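Local coordinates for protein acyl-CoA dehydrogenase (Geobacillus kaustophilus, PDB 2PG0) that binds FAD and probably catalyses the alpha,beta-dehydrogenation of acyl thioesters as a member of the acyl-CoA dehydrogenase family, at residues A20-F24 / K49-F55; R44-A48 / T120-I124. The contacts are given in a common frame with arbitrary orientation. Residue numbers count along the deposited sequence, not the author numbering.

Interaction 1: A20-F24 / K49-F55; sequences AFRKF and KMGENGF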
loop_
_atom_site.group_PDB
_atom_site.type_symbol
_atom_site.label_atom_id
_atom_site.label_comp_id
_atom_site.label_asym_id
_atom_site.label_seq_id
_atom_site.Cartn_x
_atom_site.Cartn_y
_atom_site.Cartn_z
ATOM N N ALA A 20 -30.317 25.996 -5.821
ATOM C CA ALA A 20 -31.692 25.719 -6.258
ATOM C C ALA A 20 -31.934 24.214 -6.416
ATOM O O ALA A 20 -32.974 23.686 -5.996
ATOM C CB ALA A 20 -32.005 26.451 -7.562
ATOM N N PHE A 21 -30.971 23.530 -7.031
ATOM C CA PHE A 21 -31.070 22.089 -7.239
ATOM C C PHE A 21 -31.016 21.342 -5.899
ATOM O O PHE A 21 -31.783 20.401 -5.682
ATOM C CB PHE A 21 -29.989 21.605 -8.226
ATOM C CG PHE A 21 -30.131 20.165 -8.631
ATOM C CD1 PHE A 21 -31.344 19.673 -9.126
ATOM C CD2 PHE A 21 -29.045 19.295 -8.524
ATOM C CE1 PHE A 21 -31.474 18.331 -9.498
ATOM C CE2 PHE A 21 -29.166 17.954 -8.904
ATOM C CZ PHE A 21 -30.375 17.468 -9.386
ATOM N N ARG A 22 -30.136 21.770 -4.993
ATOM C CA ARG A 22 -30.083 21.167 -3.657
ATOM C C ARG A 22 -31.414 21.334 -2.910
ATOM O O ARG A 22 -31.853 20.428 -2.194
ATOM C CB ARG A 22 -28.946 21.753 -2.825
ATOM C CG ARG A 22 -28.691 20.989 -1.522
ATOM C CD ARG A 22 -27.710 21.734 -0.634
ATOM N NE ARG A 22 -26.447 22.028 -1.316
ATOM C CZ ARG A 22 -25.419 21.188 -1.402
ATOM N NH1 ARG A 22 -25.492 19.975 -0.864
ATOM N NH2 ARG A 22 -24.319 21.560 -2.038
ATOM N N LYS A 23 -32.055 22.491 -3.088
ATOM C CA LYS A 23 -33.358 22.736 -2.460
ATOM C C LYS A 23 -34.411 21.747 -2.965
ATOM O O LYS A 23 -35.200 21.215 -2.181
ATOM C CB LYS A 23 -33.818 24.173 -2.689
ATOM C CG LYS A 23 -35.042 24.552 -1.860
ATOM C CD LYS A 23 -35.332 26.043 -1.938
ATOM C CE LYS A 23 -36.432 26.419 -0.951
ATOM N NZ LYS A 23 -36.378 27.874 -0.604
ATOM N N PHE A 24 -34.407 21.500 -4.272
ATOM C CA PHE A 24 -35.270 20.493 -4.881
ATOM C C PHE A 24 -35.023 19.107 -4.258
ATOM O O PHE A 24 -35.965 18.420 -3.846
ATOM C CB PHE A 24 -35.052 20.469 -6.396
ATOM C CG PHE A 24 -35.791 19.376 -7.110
ATOM C CD1 PHE A 24 -37.128 19.540 -7.475
ATOM C CD2 PHE A 24 -35.147 18.183 -7.437
ATOM C CE1 PHE A 24 -37.814 18.526 -8.144
ATOM C CE2 PHE A 24 -35.825 17.164 -8.107
ATOM C CZ PHE A 24 -37.166 17.335 -8.464
ATOM N N LYS A 49 -40.668 14.957 -12.264
ATOM C CA LYS A 49 -40.382 16.176 -11.505
ATOM C C LYS A 49 -39.050 16.785 -11.933
ATOM O O LYS A 49 -38.938 17.998 -12.087
ATOM C CB LYS A 49 -40.387 15.898 -10.000
ATOM C CG LYS A 49 -41.773 15.610 -9.426
ATOM C CD LYS A 49 -41.643 14.961 -8.057
ATOM C CE LYS A 49 -42.981 14.763 -7.389
ATOM N NZ LYS A 49 -42.828 13.977 -6.125
ATOM N N MET A 50 -38.041 15.937 -12.137
ATOM C CA MET A 50 -36.754 16.399 -12.653
ATOM C C MET A 50 -36.920 17.096 -14.011
ATOM O O MET A 50 -36.350 18.169 -14.244
ATOM C CB MET A 50 -35.762 15.228 -12.746
ATOM C CG MET A 50 -35.209 14.760 -11.388
ATOM S SD MET A 50 -33.890 15.775 -10.649
ATOM C CE MET A 50 -32.526 15.353 -11.753
ATOM N N GLY A 51 -37.712 16.498 -14.895
ATOM C CA GLY A 51 -37.912 17.031 -16.237
ATOM C C GLY A 51 -38.630 18.367 -16.246
ATOM O O GLY A 51 -38.231 19.291 -16.966
ATOM N N GLU A 52 -39.680 18.478 -15.433
ATOM C CA GLU A 52 -40.497 19.696 -15.407
ATOM C C GLU A 52 -39.753 20.884 -14.788
ATOM O O GLU A 52 -40.054 22.044 -15.091
ATOM C CB GLU A 52 -41.851 19.441 -14.726
ATOM C CG GLU A 52 -41.820 19.390 -13.209
ATOM C CD GLU A 52 -43.108 18.838 -12.597
ATOM O OE1 GLU A 52 -43.959 18.304 -13.341
ATOM O OE2 GLU A 52 -43.261 18.929 -11.359
ATOM N N ASN A 53 -38.758 20.584 -13.955
ATOM C CA ASN A 53 -37.948 21.599 -13.302
ATOM C C ASN A 53 -36.679 21.958 -14.092
ATOM O O ASN A 53 -35.900 22.816 -13.671
ATOM C CB ASN A 53 -37.619 21.164 -11.868
ATOM C CG ASN A 53 -38.785 21.375 -10.909
ATOM O OD1 ASN A 53 -38.976 22.471 -10.380
ATOM N ND2 ASN A 53 -39.565 20.327 -10.679
ATOM N N GLY A 54 -36.492 21.305 -15.241
ATOM C CA GLY A 54 -35.379 21.601 -16.157
ATOM C C GLY A 54 -34.063 20.910 -15.820
ATOM O O GLY A 54 -33.002 21.313 -16.308
ATOM N N PHE A 55 -34.122 19.860 -15.006
ATOM C CA PHE A 55 -32.902 19.180 -14.555
ATOM C C PHE A 55 -32.534 17.953 -15.395
ATOM O O PHE A 55 -31.580 17.237 -15.062
ATOM C CB PHE A 55 -32.998 18.799 -13.074
ATOM C CG PHE A 55 -33.318 19.953 -12.159
ATOM C CD1 PHE A 55 -32.656 21.175 -12.284
ATOM C CD2 PHE A 55 -34.272 19.804 -11.158
ATOM C CE1 PHE A 55 -32.950 22.240 -11.432
ATOM C CE2 PHE A 55 -34.574 20.856 -10.296
ATOM C CZ PHE A 55 -33.919 22.081 -10.437
#
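F21 and F24, one helical turn apart and both with chi1 in the t well, carry their rings from helix 12-28 to the end of helix 44-52, where F55 meets both. F55 (chi1 m) takes the edge of F21 on one ring face, centroids 4.6 Å apart and planes at 62°, and turns its edge to the face of F24, centroids 5.2 Å apart, again at 62°. M50, with all three chi angles m, curls back so its sulfur joins this aromatic cluster: SD is 3.7 Å from F21 CE1, at the ring edge, and 3.5 Å from F24 CE2, two Met-aromatic contacts. F55 reaches this position because helix 44-52 ends in a Schellman motif: G54 has positive phi, and F55 N bonds to M50 O (2.9 Å) and G54 N to G51 O (3.2 Å). The contact packs two helices of the alpha-helical N-terminal domain. At its border, N53 ND2 donates to K49 O (2.8 Å) and lies 3.6 Å from F24 CE1. K49 lends its CB to the edge of F24, 3.8 Å from CZ, while its amine forms a salt bridge with E28. F21 also touches I77 and L81 of helix 71-84.

Interaction 2: R44-A48 / T120-I124; sequences RSFWA and TGELI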
loop_
_atom_site.group_PDB
_atom_site.type_symbol
_atom_site.label_atom_id
_atom_site.label_comp_id
_atom_site.label_asym_id
_atom_site.label_seq_id
_atom_site.Cartn_x
_atom_site.Cartn_y
_atom_site.Cartn_z
ATOM N N ARG A 44 -40.942 6.662 -11.394
ATOM C CA ARG A 44 -41.073 7.484 -12.600
ATOM C C ARG A 44 -41.455 8.926 -12.293
ATOM O O ARG A 44 -41.034 9.845 -12.992
ATOM C CB ARG A 44 -42.153 6.913 -13.527
ATOM C CG ARG A 44 -41.729 5.787 -14.442
ATOM C CD ARG A 44 -40.533 6.176 -15.304
ATOM N NE ARG A 44 -40.874 6.826 -16.574
ATOM C CZ ARG A 44 -40.787 6.233 -17.766
ATOM N NH1 ARG A 44 -40.393 4.967 -17.867
ATOM N NH2 ARG A 44 -41.088 6.910 -18.863
ATOM N N SER A 45 -42.281 9.107 -11.265
ATOM C CA SER A 45 -42.735 10.443 -10.863
ATOM C C SER A 45 -41.564 11.365 -10.501
ATOM O O SER A 45 -41.635 12.575 -10.738
ATOM C CB SER A 45 -43.753 10.354 -9.719
ATOM O OG SER A 45 -43.172 9.788 -8.558
ATOM N N PHE A 46 -40.485 10.789 -9.957
ATOM C CA PHE A 46 -39.281 11.571 -9.663
ATOM C C PHE A 46 -38.619 12.120 -10.929
ATOM O O PHE A 46 -38.235 13.284 -10.969
ATOM C CB PHE A 46 -38.256 10.787 -8.827
ATOM C CG PHE A 46 -37.016 11.587 -8.510
ATOM C CD1 PHE A 46 -37.036 12.554 -7.501
ATOM C CD2 PHE A 46 -35.849 11.415 -9.250
ATOM C CE1 PHE A 46 -35.898 13.320 -7.213
ATOM C CE2 PHE A 46 -34.704 12.169 -8.967
ATOM C CZ PHE A 46 -34.728 13.126 -7.948
ATOM N N TRP A 47 -38.468 11.273 -11.946
ATOM C CA TRP A 47 -37.962 11.703 -13.251
ATOM C C TRP A 47 -38.832 12.800 -13.878
ATOM O O TRP A 47 -38.316 13.753 -14.473
ATOM C CB TRP A 47 -37.906 10.510 -14.201
ATOM C CG TRP A 47 -36.782 9.548 -13.913
ATOM C CD1 TRP A 47 -36.738 8.600 -12.933
ATOM C CD2 TRP A 47 -35.552 9.435 -14.638
ATOM N NE1 TRP A 47 -35.544 7.902 -12.999
ATOM C CE2 TRP A 47 -34.803 8.394 -14.040
ATOM C CE3 TRP A 47 -35.010 10.114 -15.739
ATOM C CZ2 TRP A 47 -33.540 8.016 -14.507
ATOM C CZ3 TRP A 47 -33.753 9.743 -16.200
ATOM C CH2 TRP A 47 -33.034 8.697 -15.583
ATOM N N ALA A 48 -40.151 12.646 -13.744
ATOM C CA ALA A 48 -41.104 13.627 -14.258
ATOM C C ALA A 48 -40.896 14.981 -13.578
ATOM O O ALA A 48 -40.948 16.024 -14.235
ATOM C CB ALA A 48 -42.530 13.136 -14.052
ATOM N N THR A 120 -38.110 16.221 -20.918
ATOM C CA THR A 120 -39.232 16.194 -19.978
ATOM C C THR A 120 -39.228 14.954 -19.078
ATOM O O THR A 120 -39.876 14.935 -18.031
ATOM C CB THR A 120 -40.575 16.293 -20.724
ATOM O OG1 THR A 120 -41.630 16.525 -19.782
ATOM C CG2 THR A 120 -40.846 15.023 -21.462
ATOM N N GLY A 121 -38.498 13.922 -19.489
ATOM C CA GLY A 121 -38.470 12.658 -18.754
ATOM C C GLY A 121 -39.561 11.683 -19.157
ATOM O O GLY A 121 -39.735 10.646 -18.516
ATOM N N GLU A 122 -40.297 12.015 -20.216
ATOM C CA GLU A 122 -41.318 11.120 -20.776
ATOM C C GLU A 122 -40.659 9.895 -21.406
ATOM O O GLU A 122 -41.237 8.802 -21.432
ATOM C CB GLU A 122 -42.182 11.851 -21.810
ATOM C CG GLU A 122 -43.297 10.993 -22.413
ATOM C CD GLU A 122 -44.321 11.782 -23.228
ATOM O OE1 GLU A 122 -44.292 13.037 -23.225
ATOM O OE2 GLU A 122 -45.171 11.131 -23.875
ATOM N N LEU A 123 -39.453 10.098 -21.924
ATOM C CA LEU A 123 -38.613 9.003 -22.360
ATOM C C LEU A 123 -37.351 8.979 -21.505
ATOM O O LEU A 123 -36.655 9.985 -21.375
ATOM C CB LEU A 123 -38.268 9.129 -23.845
ATOM C CG LEU A 123 -39.425 9.066 -24.853
ATOM C CD1 LEU A 123 -38.889 9.293 -26.265
ATOM C CD2 LEU A 123 -40.186 7.748 -24.765
ATOM N N ILE A 124 -37.103 7.825 -20.892
ATOM C CA ILE A 124 -35.896 7.580 -20.117
ATOM C C ILE A 124 -34.991 6.714 -20.990
ATOM O O ILE A 124 -35.470 5.801 -21.653
ATOM C CB ILE A 124 -36.240 6.883 -18.775
ATOM C CG1 ILE A 124 -37.083 7.831 -17.903
ATOM C CG2 ILE A 124 -34.970 6.419 -18.032
ATOM C CD1 ILE A 124 -37.553 7.224 -16.597
HETATM O O HOH W 1 -41.828 16.258 -16.768
#
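W47 lays its indole against the end of I124: the CD1 methyl sits over the five-membered ring, 3.7 Å from its centroid and 17° off the normal, a CH-pi contact whose closest atom pair is I124 CD1 to W47 CD2 at 3.6 Å. The I124 side chain is m at chi1 and t at chi2, and I124 CD1 also lies over one face of the R44 guanidinium, 3.3 Å from R44 NE, so that one methyl touches the faces of both the cation and the indole. R44 leaves its helix sideways, and three m angles (chi1 to chi3) fold its end onto the loop. R44 NH2 comes within 3.2 Å of E122 O, but the angle is poor for a hydrogen bond; the charge is met by D168, which also accepts a hydrogen bond from I124 N and so ties both segments to one carboxylate. At A48 and G121 the backbones close in, their CA atoms 5.3 Å apart. G121 leaves helix 108-120 with positive phi, and a CB here would clash with W47 O. Water 1 spans the remaining gap, donating to A48 O and T120 O, each at 2.7 Å. W47 also pairs edge-to-face with H94 and touches N163, next to the FAD-binding T162. Helix 44-52 of the N-terminal helical domain is thereby packed against the link into strand 125-128, which opens the middle beta-domain of the acyl-CoA dehydrogenase fold and carries FAD-binding I127; the side chain of I124 lies about 11 Å from the bound flavin nucleotide.

In the fold
Both contacts use helix 44-52: interaction 2 uses residues 44-48 and interaction 1 the part from 49 onward, with the residues just beyond the helix. Their centres are 12 Å apart on the same side of the chain's centre, and they touch directly where F24 CE2 meets F46 CE1 at 3.9 Å. Along the chain the segments alternate, 20-24, 44-48, 49-55, 120-124, so one helix is joined backward to helix 12-28 and forward to the loop between helix 108-120 and strand 125-128. Interaction 1 is packing within the N-terminal helical domain, away from the annotated sites; interaction 2 lies nearer the FAD site, at the passage into the middle beta-domain.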